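Local atomic coordinates of restriction endonuclease S subunits (Thermoanaerobacter tengcongensis, PDB entry 3OKG), a protein that probably binds DNA as the specificity subunit of a type I restriction-modification methyltransferase, which is built from M and S polypeptides. Residues 150-153 and 157-160. Residues are numbered along the deposited sequence; the frame is centred on the assembly and turned at random.
With SO4 (sulfate ion), chain C; SO4 (sulfate ion), chain F.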
loop_
_atom_site.group_PDB
_atom_site.type_symbol
_atom_site.label_atom_id
_atom_site.label_comp_id
_atom_site.label_asym_id
_atom_site.label_seq_id
_atom_site.Cartn_x
_atom_site.Cartn_y
_atom_site.Cartn_z
ATOM N N LYS A 150 -1.674 1.175 27.533
ATOM C CA LYS A 150 -1.390 -0.254 27.555
ATOM C C LYS A 150 -2.590 -0.992 28.187
ATOM O O LYS A 150 -3.591 -0.381 28.524
ATOM C CB LYS A 150 -0.136 -0.550 28.368
ATOM C CG LYS A 150 0.973 0.474 28.223
ATOM C CD LYS A 150 1.788 0.257 26.978
ATOM C CE LYS A 150 2.676 1.460 26.732
ATOM N NZ LYS A 150 4.103 1.072 26.710
ATOM N N MET A 151 -2.471 -2.299 28.345
ATOM C CA MET A 151 -3.559 -3.117 28.891
ATOM C C MET A 151 -4.185 -2.460 30.125
ATOM O O MET A 151 -3.473 -1.989 31.012
ATOM C CB MET A 151 -2.996 -4.483 29.283
ATOM C CG MET A 151 -1.969 -5.030 28.324
ATOM S SD MET A 151 -0.905 -6.235 29.137
ATOM C CE MET A 151 0.407 -5.155 29.703
ATOM N N ARG A 152 -5.516 -2.420 30.172
ATOM C CA ARG A 152 -6.240 -1.780 31.268
ATOM C C ARG A 152 -6.991 -2.777 32.151
ATOM O O ARG A 152 -7.602 -3.713 31.636
ATOM C CB ARG A 152 -7.277 -0.824 30.709
ATOM C CG ARG A 152 -6.677 0.430 30.152
ATOM C CD ARG A 152 -7.772 1.366 29.719
ATOM N NE ARG A 152 -7.185 2.427 28.913
ATOM C CZ ARG A 152 -7.876 3.299 28.190
ATOM N NH1 ARG A 152 -9.203 3.259 28.188
ATOM N NH2 ARG A 152 -7.225 4.220 27.481
ATOM N N GLY A 153 -6.983 -2.544 33.463
ATOM C CA GLY A 153 -7.844 -3.288 34.372
ATOM C C GLY A 153 -9.107 -2.508 34.693
ATOM O O GLY A 153 -9.307 -1.392 34.202
ATOM N N PRO A 157 -8.206 4.726 34.514
ATOM C CA PRO A 157 -8.466 5.938 33.714
ATOM C C PRO A 157 -7.810 5.905 32.328
ATOM O O PRO A 157 -6.776 5.283 32.131
ATOM C CB PRO A 157 -7.837 7.059 34.544
ATOM C CG PRO A 157 -7.840 6.535 35.980
ATOM C CD PRO A 157 -7.575 5.044 35.812
ATOM N N ALA A 158 -8.426 6.590 31.376
ATOM C CA ALA A 158 -7.814 6.788 30.066
ATOM C C ALA A 158 -6.644 7.784 30.219
ATOM O O ALA A 158 -6.421 8.305 31.318
ATOM C CB ALA A 158 -8.867 7.298 29.067
ATOM N N VAL A 159 -5.876 8.012 29.149
ATOM C CA VAL A 159 -4.753 8.956 29.205
ATOM C C VAL A 159 -5.226 10.362 29.579
ATOM O O VAL A 159 -6.265 10.816 29.097
ATOM C CB VAL A 159 -4.014 9.026 27.844
ATOM C CG1 VAL A 159 -2.984 10.189 27.835
ATOM C CG2 VAL A 159 -3.335 7.708 27.560
ATOM N N THR A 160 -4.463 11.051 30.427
ATOM C CA THR A 160 -4.799 12.411 30.854
ATOM C C THR A 160 -3.791 13.417 30.283
ATOM O O THR A 160 -2.718 13.018 29.822
ATOM C CB THR A 160 -4.729 12.562 32.397
ATOM O OG1 THR A 160 -3.373 12.414 32.835
ATOM C CG2 THR A 160 -5.617 11.552 33.109
HETATM S S SO4 C . -8.857 5.396 24.439
HETATM O O1 SO4 C . -7.488 5.232 23.924
HETATM O O2 SO4 C . -8.850 5.688 25.882
HETATM O O3 SO4 C . -9.517 6.486 23.728
HETATM O O4 SO4 C . -9.583 4.150 24.196
HETATM S S SO4 F . -4.319 13.638 36.661
HETATM O O1 SO4 F . -5.093 14.568 35.837
HETATM O O2 SO4 F . -3.652 14.375 37.739
HETATM O O3 SO4 F . -5.243 12.613 37.179
HETATM O O4 SO4 F . -3.301 12.986 35.840
#
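The two arms come nearest at Arg-152 and Pro-157, whose CA atoms are 8.4 Å apart, on two irregular arms of one loop between helix 140-143 and helix 161-165. The loop belongs to the first DNA specificity domain, and its second arm ends in a helix N-cap. The contact is slight, with 101 Å² buried in all. It rests mainly on the Arg-152 side chain, which is extended from CG to NE and reaches across to the other arm. Ala-158 CA lies over one face of the guanidinium, toward the rim, 3.7 Å from Arg-152 NH2. This is van der Waals packing of an aliphatic residue on a flat cation. A sulfate ion, probably from the crystallisation liquor, sits at the guanidinium edge, in plane. The sulfate O2 takes a nearly straight hydrogen bond from Arg-152 NH2 (2.7 Å, 166°). NH1 adds a weak, bent one to the same oxygen. Ala-158 CB also touches this sulfate O2, at 3.6 Å. Arg-152 NE donates to Ala-148 O; with the sulfate bond, this sets the turn of the guanidinium in the crystal. Val-159 is buried and packs on Leu-146, Ala-148 and Ser-149 of the same loop and on Thr-94 from outside it. Thr-160 comes next, just before helix 161-165. Its OG1 lies between the backbone N and the carbonyl carbon (chi1 66°), where it caps the backbone N of Asp-163. A valine here has no hydroxyl, and the Asp-163 N-H would probably be left without its cap, with the start of the helix less well held. The same hydroxyl donates to a second sulfate, with Thr-160 OG1 3.1 Å from the sulfate O4.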